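Local coordinates for protein restriction endonuclease AspBHI (Azoarcus sp., PDB 4OC8) that acts as a DNA modification-dependent restriction endonuclease, forms a tetramer, and probably binds and cuts DNA through separate recognition and nuclease domains, at residues Leu57-Ser62 / Leu123-Glu128; Ala31-Pro36 / Arg132-Arg137; Gly44-Arg49 / Thr96-Asn101. All blocks are in the same frame, centred on the assembly; numbering follows the deposited sequence.

Interaction 1: Leu57-Ser62 / Leu123-Glu128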
loop_
_atom_site.group_PDB
_atom_site.type_symbol
_atom_site.label_atom_id
_atom_site.label_comp_id
_atom_site.label_asym_id
_atom_site.label_seq_id
_atom_site.Cartn_x
_atom_site.Cartn_y
_atom_site.Cartn_z
ATOM N N LEU A 57 12.509 -33.654 -8.993
ATOM C CA LEU A 57 12.479 -32.873 -7.766
ATOM C C LEU A 57 13.490 -31.729 -7.855
ATOM O O LEU A 57 14.584 -31.912 -8.380
ATOM C CB LEU A 57 12.825 -33.771 -6.585
ATOM C CG LEU A 57 12.595 -33.181 -5.203
ATOM C CD1 LEU A 57 11.251 -33.638 -4.663
ATOM C CD2 LEU A 57 13.720 -33.582 -4.281
ATOM N N LEU A 58 13.129 -30.554 -7.346
ATOM C CA LEU A 58 14.030 -29.400 -7.396
ATOM C C LEU A 58 14.290 -28.766 -6.025
ATOM O O LEU A 58 13.357 -28.374 -5.324
ATOM C CB LEU A 58 13.507 -28.346 -8.377
ATOM C CG LEU A 58 14.319 -27.047 -8.432
ATOM C CD1 LEU A 58 15.772 -27.336 -8.748
ATOM C CD2 LEU A 58 13.743 -26.063 -9.441
ATOM N N VAL A 59 15.565 -28.663 -5.658
ATOM C CA VAL A 59 15.966 -28.045 -4.396
ATOM C C VAL A 59 16.629 -26.679 -4.614
ATOM O O VAL A 59 17.670 -26.587 -5.258
ATOM C CB VAL A 59 16.943 -28.949 -3.622
ATOM C CG1 VAL A 59 17.464 -28.238 -2.392
ATOM C CG2 VAL A 59 16.271 -30.236 -3.239
ATOM N N LEU A 60 16.024 -25.621 -4.081
ATOM C CA LEU A 60 16.588 -24.277 -4.199
ATOM C C LEU A 60 17.166 -23.819 -2.868
ATOM O O LEU A 60 16.467 -23.812 -1.850
ATOM C CB LEU A 60 15.528 -23.277 -4.654
ATOM C CG LEU A 60 14.845 -23.558 -5.989
ATOM C CD1 LEU A 60 13.791 -22.503 -6.285
ATOM C CD2 LEU A 60 15.866 -23.629 -7.106
ATOM N N THR A 61 18.441 -23.444 -2.873
ATOM C CA THR A 61 19.070 -22.915 -1.667
ATOM C C THR A 61 19.398 -21.434 -1.839
ATOM O O THR A 61 19.594 -20.953 -2.953
ATOM C CB THR A 61 20.343 -23.692 -1.279
ATOM O OG1 THR A 61 21.441 -23.258 -2.088
ATOM C CG2 THR A 61 20.134 -25.185 -1.459
ATOM N N SER A 62 19.441 -20.708 -0.731
ATOM C CA SER A 62 19.753 -19.292 -0.787
ATOM C C SER A 62 20.501 -18.836 0.461
ATOM O O SER A 62 20.244 -19.317 1.560
ATOM C CB SER A 62 18.481 -18.473 -0.988
ATOM O OG SER A 62 18.794 -17.111 -1.213
ATOM N N LEU A 123 11.731 -27.633 -3.179
ATOM C CA LEU A 123 12.087 -27.575 -1.766
ATOM C C LEU A 123 13.042 -26.422 -1.489
ATOM O O LEU A 123 14.189 -26.438 -1.932
ATOM C CB LEU A 123 12.731 -28.889 -1.315
ATOM C CG LEU A 123 11.910 -30.176 -1.446
ATOM C CD1 LEU A 123 12.709 -31.339 -0.924
ATOM C CD2 LEU A 123 10.597 -30.060 -0.698
ATOM N N VAL A 124 12.566 -25.430 -0.745
ATOM C CA VAL A 124 13.355 -24.244 -0.428
ATOM C C VAL A 124 14.186 -24.416 0.849
ATOM O O VAL A 124 13.669 -24.827 1.890
ATOM C CB VAL A 124 12.440 -23.016 -0.261
ATOM C CG1 VAL A 124 13.262 -21.760 -0.026
ATOM C CG2 VAL A 124 11.546 -22.857 -1.481
ATOM N N PHE A 125 15.477 -24.106 0.757
ATOM C CA PHE A 125 16.355 -24.089 1.924
ATOM C C PHE A 125 17.110 -22.767 1.978
ATOM O O PHE A 125 17.399 -22.173 0.940
ATOM C CB PHE A 125 17.371 -25.230 1.859
ATOM C CG PHE A 125 16.782 -26.595 2.052
ATOM C CD1 PHE A 125 16.315 -27.322 0.969
ATOM C CD2 PHE A 125 16.718 -27.162 3.315
ATOM C CE1 PHE A 125 15.779 -28.590 1.142
ATOM C CE2 PHE A 125 16.184 -28.427 3.497
ATOM C CZ PHE A 125 15.716 -29.144 2.409
ATOM N N THR A 126 17.436 -22.306 3.182
ATOM C CA THR A 126 18.311 -21.143 3.328
ATOM C C THR A 126 19.502 -21.490 4.216
ATOM O O THR A 126 19.348 -22.177 5.214
ATOM C CB THR A 126 17.569 -19.909 3.895
ATOM O OG1 THR A 126 17.015 -20.217 5.182
ATOM C CG2 THR A 126 16.462 -19.472 2.956
ATOM N N THR A 127 20.690 -21.019 3.857
ATOM C CA THR A 127 21.885 -21.353 4.625
ATOM C C THR A 127 21.967 -20.557 5.922
ATOM O O THR A 127 21.785 -19.340 5.922
ATOM C CB THR A 127 23.168 -21.090 3.825
ATOM O OG1 THR A 127 23.336 -19.681 3.644
ATOM C CG2 THR A 127 23.102 -21.769 2.471
ATOM N N GLU A 128 22.233 -21.258 7.023
ATOM C CA GLU A 128 22.522 -20.611 8.299
ATOM C C GLU A 128 24.000 -20.225 8.322
ATOM O O GLU A 128 24.424 -19.376 9.111
ATOM C CB GLU A 128 22.192 -21.539 9.472
ATOM C CG GLU A 128 20.724 -21.940 9.575
ATOM C CD GLU A 128 19.818 -20.768 9.896
ATOM O OE1 GLU A 128 19.684 -20.431 11.093
ATOM O OE2 GLU A 128 19.241 -20.184 8.949
#
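Strands 57-62 and 123-127 run side by side as a parallel pair in the curved mixed β-sheet of the PUA-like N-terminal domain, their axes 23° apart. Leu123, Ser62 and Phe125 are the residues most enclosed by the pairing. Leu123 lies opposite Val59 and bonds to the residues on either side of it: its N-H reaches Leu58 O at 2.8 Å, almost along the C=O axis, while Leu123 O accepts from Leu60 N at 2.9 Å, a donor well above the carbonyl plane. Its side chain, with CG anti to the carbonyl carbon, crosses Leu57 obliquely, and CD1 meets Leu57 CD2 at 4.2 Å. Phe125 repeats the pattern two residues on, opposite Thr61. Its N-H points nearly straight at Leu60 O (2.8 Å, 168° at the hydrogen), whereas Phe125 O takes only a weak bond from Ser62 N. The phenyl ring stands on the same face as Leu123, Val59 and Thr61, and Val59 CG1 touches Phe125 CD1 at 3.7 Å. Leu34 and Leu37 of helix 34-37 pack onto Phe125, whose ring also meets that of Phe136 on the adjacent strand. The other face carries Leu60, Val124, Ser62 and Thr126. There Ser62 OG, anti to the backbone N, is bonded to Asp71 and Thr126 OG1 to Arg137, which satisfies two buried hydroxyls. Thr61, on the face of the phenyl ring, bonds through its own hydroxyl to Gly45 O, just ahead of strand 46-48. Ser62 closes the pairing with its carbonyl: Ser62 O accepts the N-H of Thr127 at 2.9 Å, in the carbonyl plane, and also lies 3.2 Å from Thr126 CA in a CA-H...O contact.

Interaction 2: Ala31-Pro36 / Arg132-Arg137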
loop_
_atom_site.group_PDB
_atom_site.type_symbol
_atom_site.label_atom_id
_atom_site.label_comp_id
_atom_site.label_asym_id
_atom_site.label_seq_id
_atom_site.Cartn_x
_atom_site.Cartn_y
_atom_site.Cartn_z
ATOM N N ALA A 31 30.254 -33.273 5.075
ATOM C CA ALA A 31 29.118 -33.919 4.437
ATOM C C ALA A 31 27.947 -32.951 4.318
ATOM O O ALA A 31 27.525 -32.350 5.304
ATOM C CB ALA A 31 28.708 -35.153 5.218
ATOM N N ASP A 32 27.432 -32.801 3.102
ATOM C CA ASP A 32 26.264 -31.967 2.853
ATOM C C ASP A 32 25.011 -32.716 3.308
ATOM O O ASP A 32 24.775 -33.849 2.886
ATOM C CB ASP A 32 26.181 -31.616 1.366
ATOM C CG ASP A 32 25.053 -30.653 1.049
ATOM O OD1 ASP A 32 25.280 -29.426 1.100
ATOM O OD2 ASP A 32 23.940 -31.123 0.737
ATOM N N PRO A 33 24.205 -32.086 4.179
ATOM C CA PRO A 33 23.039 -32.735 4.793
ATOM C C PRO A 33 21.898 -32.990 3.806
ATOM O O PRO A 33 21.074 -33.879 4.034
ATOM C CB PRO A 33 22.606 -31.725 5.857
ATOM C CG PRO A 33 23.057 -30.420 5.327
ATOM C CD PRO A 33 24.348 -30.687 4.613
ATOM N N LEU A 34 21.860 -32.227 2.718
ATOM C CA LEU A 34 20.824 -32.403 1.708
ATOM C C LEU A 34 20.976 -33.711 0.933
ATOM O O LEU A 34 20.050 -34.136 0.250
ATOM C CB LEU A 34 20.787 -31.215 0.739
ATOM C CG LEU A 34 20.446 -29.856 1.355
ATOM C CD1 LEU A 34 20.180 -28.816 0.276
ATOM C CD2 LEU A 34 19.257 -29.976 2.290
ATOM N N VAL A 35 22.137 -34.348 1.030
ATOM C CA VAL A 35 22.323 -35.637 0.361
ATOM C C VAL A 35 21.556 -36.769 1.057
ATOM O O VAL A 35 20.763 -37.455 0.413
ATOM C CB VAL A 35 23.813 -36.006 0.168
ATOM C CG1 VAL A 35 23.953 -37.096 -0.883
ATOM C CG2 VAL A 35 24.601 -34.776 -0.222
ATOM N N PRO A 36 21.777 -36.969 2.370
ATOM C CA PRO A 36 20.915 -37.957 3.024
ATOM C C PRO A 36 19.492 -37.445 3.252
ATOM O O PRO A 36 18.562 -38.254 3.264
ATOM C CB PRO A 36 21.613 -38.192 4.365
ATOM C CG PRO A 36 22.326 -36.939 4.635
ATOM C CD PRO A 36 22.807 -36.461 3.296
ATOM N N ARG A 132 28.406 -26.012 7.046
ATOM C CA ARG A 132 27.394 -26.251 6.026
ATOM C C ARG A 132 26.080 -26.724 6.654
ATOM O O ARG A 132 25.908 -27.908 6.945
ATOM C CB ARG A 132 27.899 -27.269 5.004
ATOM C CG ARG A 132 27.140 -27.276 3.692
ATOM C CD ARG A 132 27.785 -28.235 2.705
ATOM N NE ARG A 132 27.231 -28.110 1.359
ATOM C CZ ARG A 132 27.689 -27.269 0.438
ATOM N NH1 ARG A 132 28.710 -26.470 0.718
ATOM N NH2 ARG A 132 27.127 -27.222 -0.764
ATOM N N THR A 133 25.160 -25.789 6.875
ATOM C CA THR A 133 23.858 -26.108 7.455
ATOM C C THR A 133 22.740 -25.402 6.699
ATOM O O THR A 133 22.947 -24.335 6.118
ATOM C CB THR A 133 23.764 -25.674 8.924
ATOM O OG1 THR A 133 23.698 -24.247 8.993
ATOM C CG2 THR A 133 24.962 -26.156 9.710
ATOM N N PHE A 134 21.549 -25.993 6.720
ATOM C CA PHE A 134 20.419 -25.432 5.991
ATOM C C PHE A 134 19.141 -25.457 6.813
ATOM O O PHE A 134 18.809 -26.461 7.423
ATOM C CB PHE A 134 20.192 -26.199 4.691
ATOM C CG PHE A 134 21.379 -26.206 3.777
ATOM C CD1 PHE A 134 22.363 -27.170 3.905
ATOM C CD2 PHE A 134 21.509 -25.251 2.785
ATOM C CE1 PHE A 134 23.457 -27.179 3.064
ATOM C CE2 PHE A 134 22.598 -25.259 1.937
ATOM C CZ PHE A 134 23.574 -26.224 2.078
ATOM N N ARG A 135 18.425 -24.341 6.818
ATOM C CA ARG A 135 17.095 -24.279 7.398
ATOM C C ARG A 135 16.053 -24.488 6.298
ATOM O O ARG A 135 16.006 -23.732 5.322
ATOM C CB ARG A 135 16.876 -22.933 8.093
ATOM C CG ARG A 135 15.527 -22.793 8.771
ATOM C CD ARG A 135 15.376 -21.422 9.401
ATOM N NE ARG A 135 16.404 -21.181 10.407
ATOM C CZ ARG A 135 16.223 -21.335 11.714
ATOM N NH1 ARG A 135 15.043 -21.721 12.179
ATOM N NH2 ARG A 135 17.217 -21.093 12.557
ATOM N N PHE A 136 15.234 -25.525 6.457
ATOM C CA PHE A 136 14.164 -25.813 5.508
ATOM C C PHE A 136 13.062 -24.770 5.634
ATOM O O PHE A 136 12.520 -24.556 6.718
ATOM C CB PHE A 136 13.598 -27.216 5.736
ATOM C CG PHE A 136 12.466 -27.569 4.811
ATOM C CD1 PHE A 136 12.691 -27.753 3.456
ATOM C CD2 PHE A 136 11.179 -27.718 5.295
ATOM C CE1 PHE A 136 11.657 -28.071 2.604
ATOM C CE2 PHE A 136 10.138 -28.038 4.444
ATOM C CZ PHE A 136 10.381 -28.217 3.098
ATOM N N ARG A 137 12.736 -24.121 4.522
ATOM C CA ARG A 137 11.806 -22.998 4.544
ATOM C C ARG A 137 10.410 -23.372 4.074
ATOM O O ARG A 137 9.449 -22.643 4.323
ATOM C CB ARG A 137 12.347 -21.832 3.716
ATOM C CG ARG A 137 13.574 -21.169 4.322
ATOM C CD ARG A 137 13.443 -21.039 5.827
ATOM N NE ARG A 137 14.393 -20.082 6.382
ATOM C CZ ARG A 137 14.050 -18.921 6.930
ATOM N NH1 ARG A 137 12.773 -18.574 7.009
ATOM N NH2 ARG A 137 14.984 -18.110 7.411
#
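Asp32 OD1 receives the N-H of Arg132 NE at 2.4 Å in a salt bridge, an unusually short value not significant at this resolution. The bond uses the anti lone pair of the carboxylate and lies in the guanidinium plane, although the two flat groups are turned 61° apart. Beside it the Phe134 ring is wedged against the turn that leads into helix 34-37: Pro33 CG meets the ring edge at Phe134 CD1, 3.6 Å away, and Leu34 CG sits over one face near the rim, 4.2 Å from the same carbon. An alanine in place of Phe134 would remove this ring and would probably leave Pro33 and Leu34 poorly packed against strand 133-137. The carboxylate is placed by Asp32 CG lying anti to the backbone N (chi1 -175°), which lets OD2 turn back to Leu34 N in a weak capping bond of 3.1 Å. An extended Arg132 chain brings NE to OD1. Farther out, Phe125 of the adjacent strand packs on Phe134, and Arg47 pairs with Asp32 OD2. One buried carboxylate thus serves two arginines whose NH2 groups lie close together, an arrangement likely to keep Asp32 ionised and to offset their mutual repulsion.

Interaction 3: Gly44-Arg49 / Thr96-Asn101. With PO4 (phosphate ion), chain F; PO4 (phosphate ion), chain G.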
loop_
_atom_site.group_PDB
_atom_site.type_symbol
_atom_site.label_atom_id
_atom_site.label_comp_id
_atom_site.label_asym_id
_atom_site.label_seq_id
_atom_site.Cartn_x
_atom_site.Cartn_y
_atom_site.Cartn_z
ATOM N N GLY A 44 25.362 -27.807 -6.118
ATOM C CA GLY A 44 24.778 -26.542 -6.531
ATOM C C GLY A 44 24.068 -25.670 -5.508
ATOM O O GLY A 44 23.674 -26.125 -4.434
ATOM N N GLY A 45 23.914 -24.395 -5.859
ATOM C CA GLY A 45 23.050 -23.491 -5.122
ATOM C C GLY A 45 21.615 -23.875 -5.419
ATOM O O GLY A 45 20.714 -23.670 -4.608
ATOM N N PHE A 46 21.408 -24.430 -6.606
ATOM C CA PHE A 46 20.166 -25.115 -6.927
ATOM C C PHE A 46 20.501 -26.541 -7.360
ATOM O O PHE A 46 21.431 -26.758 -8.134
ATOM C CB PHE A 46 19.393 -24.376 -8.019
ATOM C CG PHE A 46 20.038 -24.444 -9.365
ATOM C CD1 PHE A 46 20.993 -23.513 -9.736
ATOM C CD2 PHE A 46 19.689 -25.441 -10.265
ATOM C CE1 PHE A 46 21.594 -23.572 -10.982
ATOM C CE2 PHE A 46 20.287 -25.509 -11.511
ATOM C CZ PHE A 46 21.246 -24.577 -11.868
ATOM N N ARG A 47 19.754 -27.510 -6.843
ATOM C CA ARG A 47 20.020 -28.919 -7.110
ATOM C C ARG A 47 18.740 -29.640 -7.491
ATOM O O ARG A 47 17.684 -29.392 -6.907
ATOM C CB ARG A 47 20.621 -29.588 -5.876
ATOM C CG ARG A 47 21.703 -28.777 -5.198
ATOM C CD ARG A 47 22.163 -29.446 -3.927
ATOM N NE ARG A 47 22.834 -28.496 -3.052
ATOM C CZ ARG A 47 23.428 -28.825 -1.913
ATOM N NH1 ARG A 47 23.437 -30.087 -1.514
ATOM N NH2 ARG A 47 24.014 -27.892 -1.178
ATOM N N TYR A 48 18.834 -30.539 -8.465
ATOM C CA TYR A 48 17.673 -31.318 -8.879
ATOM C C TYR A 48 17.971 -32.812 -8.945
ATOM O O TYR A 48 19.123 -33.235 -8.884
ATOM C CB TYR A 48 17.134 -30.831 -10.228
ATOM C CG TYR A 48 18.153 -30.873 -11.338
ATOM C CD1 TYR A 48 18.328 -32.015 -12.108
ATOM C CD2 TYR A 48 18.946 -29.769 -11.612
ATOM C CE1 TYR A 48 19.267 -32.053 -13.119
ATOM C CE2 TYR A 48 19.882 -29.796 -12.619
ATOM C CZ TYR A 48 20.039 -30.938 -13.367
ATOM O OH TYR A 48 20.984 -30.956 -14.359
ATOM N N ARG A 49 16.908 -33.598 -9.054
ATOM C CA ARG A 49 17.023 -35.020 -9.325
ATOM C C ARG A 49 16.351 -35.292 -10.660
ATOM O O ARG A 49 15.491 -34.523 -11.095
ATOM C CB ARG A 49 16.389 -35.847 -8.205
ATOM C CG ARG A 49 17.145 -35.762 -6.891
ATOM C CD ARG A 49 16.667 -36.800 -5.898
ATOM N NE ARG A 49 16.992 -38.159 -6.321
ATOM C CZ ARG A 49 16.692 -39.250 -5.622
ATOM N NH1 ARG A 49 16.059 -39.141 -4.461
ATOM N NH2 ARG A 49 17.023 -40.450 -6.081
ATOM N N THR A 96 23.613 -20.884 -19.281
ATOM C CA THR A 96 24.324 -20.935 -18.009
ATOM C C THR A 96 24.969 -22.310 -17.870
ATOM O O THR A 96 24.507 -23.268 -18.489
ATOM C CB THR A 96 23.375 -20.655 -16.810
ATOM O OG1 THR A 96 22.241 -21.530 -16.864
ATOM C CG2 THR A 96 22.883 -19.215 -16.830
ATOM N N PRO A 97 26.054 -22.413 -17.082
ATOM C CA PRO A 97 26.743 -23.705 -16.941
ATOM C C PRO A 97 25.875 -24.848 -16.390
ATOM O O PRO A 97 25.965 -25.963 -16.912
ATOM C CB PRO A 97 27.909 -23.389 -15.990
ATOM C CG PRO A 97 27.610 -22.048 -15.410
ATOM C CD PRO A 97 26.795 -21.323 -16.426
ATOM N N ARG A 98 25.055 -24.586 -15.375
ATOM C CA ARG A 98 24.212 -25.639 -14.802
ATOM C C ARG A 98 22.732 -25.527 -15.190
ATOM O O ARG A 98 21.885 -26.235 -14.648
ATOM C CB ARG A 98 24.376 -25.706 -13.279
ATOM C CG ARG A 98 25.807 -25.969 -12.844
ATOM C CD ARG A 98 25.920 -26.118 -11.339
ATOM N NE ARG A 98 25.221 -27.302 -10.851
ATOM C CZ ARG A 98 24.139 -27.272 -10.078
ATOM N NH1 ARG A 98 23.623 -26.110 -9.693
ATOM N NH2 ARG A 98 23.576 -28.406 -9.684
ATOM N N PHE A 99 22.441 -24.629 -16.127
ATOM C CA PHE A 99 21.120 -24.510 -16.758
ATOM C C PHE A 99 19.941 -24.142 -15.847
ATOM O O PHE A 99 18.802 -24.480 -16.158
ATOM C CB PHE A 99 20.779 -25.777 -17.543
ATOM C CG PHE A 99 21.887 -26.256 -18.428
ATOM C CD1 PHE A 99 22.059 -25.719 -19.694
ATOM C CD2 PHE A 99 22.754 -27.252 -17.999
ATOM C CE1 PHE A 99 23.083 -26.160 -20.517
ATOM C CE2 PHE A 99 23.780 -27.697 -18.810
ATOM C CZ PHE A 99 23.944 -27.151 -20.073
ATOM N N GLY A 100 20.203 -23.442 -14.746
ATOM C CA GLY A 100 19.144 -23.028 -13.838
ATOM C C GLY A 100 18.052 -22.174 -14.461
ATOM O O GLY A 100 16.863 -22.335 -14.154
ATOM N N ASN A 101 18.449 -21.256 -15.334
ATOM C CA ASN A 101 17.479 -20.414 -16.008
ATOM C C ASN A 101 16.594 -21.231 -16.935
ATOM O O ASN A 101 15.390 -21.004 -16.986
ATOM C CB ASN A 101 18.150 -19.260 -16.760
ATOM C CG ASN A 101 18.650 -18.167 -15.830
ATOM O OD1 ASN A 101 18.203 -18.051 -14.687
ATOM N ND2 ASN A 101 19.574 -17.353 -16.323
HETATM P P PO4 F . 22.723 -31.784 -10.222
HETATM O O1 PO4 F . 22.470 -31.621 -11.702
HETATM O O2 PO4 F . 22.892 -33.254 -9.908
HETATM O O3 PO4 F . 23.985 -31.042 -9.846
HETATM O O4 PO4 F . 21.551 -31.232 -9.440
HETATM P P PO4 G . 16.905 -42.520 -2.695
HETATM O O1 PO4 G . 17.344 -43.439 -3.812
HETATM O O2 PO4 G . 16.385 -43.331 -1.527
HETATM O O3 PO4 G . 18.077 -41.681 -2.236
HETATM O O4 PO4 G . 15.810 -41.613 -3.207
#
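Arg98 leaves the loop ahead of helix 100-113 with its CB against the tip of the Phe46 ring, 3.6 Å from Phe46 CZ. CG lies anti to the carbonyl carbon, and the chain then bends at chi3 (66°), which swings the guanidinium back above that ring. The group approaches one face, with Arg98 CZ 4.5 Å from the Phe46 centroid and 15° off the ring normal, a cation-pi contact; the two planes are nevertheless 43° apart, so NH1 dips over the ring centre. NH1 and NH2 both grip Phe46 O end-on, at 2.8 Å and 3.1 Å from Arg98 to that oxygen, and the acceptor lies in the guanidinium plane. The carbonyl belongs to strand 46-48, which pairs antiparallel with strand 55-62 in the mixed sheet of the PUA-like domain, so the arginine ties the start of helix 100-113 to that sheet. Gly44 CA packs over one face of the guanidinium, and a side chain at Gly44 would run into Arg98 NH1. NH2 has a further partner: it donates to O3 of the chain F phosphate at 2.7 Å. That ion, probably acquired from the crystallisation solution, also takes the Tyr48 N-H on O4 at 3.0 Å, and its O1 lies over one face of the Tyr48 ring. On the helix side, Phe99 occupies the N-cap position and Gly100 N donates to Asp85. The crowded first torsion of Phe46, with CG between the backbone N and the carbonyl carbon, sends its ring to this helix end, where Phe46 CZ comes 3.3 Å from Gly100 N.

In the fold
All three contacts belong to the N-terminal PUA-like region; the nuclease domain, of PDDEXK type by family, is a separate part of the chain. Interactions 1 and 2, with centres about 9 Å apart, share the antiparallel pairing of strands 122-127 and 133-142, in which Thr126 O lies 2.8 Å from Arg135 N. Interaction 3 joins the opposite border of strand 55-62, its centre about 12 Å from that of interaction 1; Val59 N lies 2.6 Å from Arg47 O there. Interactions 2 and 3 are about 17 Å apart between centres, yet Arg47 bridges them: its NH1 lies 2.5 Å from Asp32 OD2 in a salt bridge, while its own backbone adjoins the phosphate site beside Arg98.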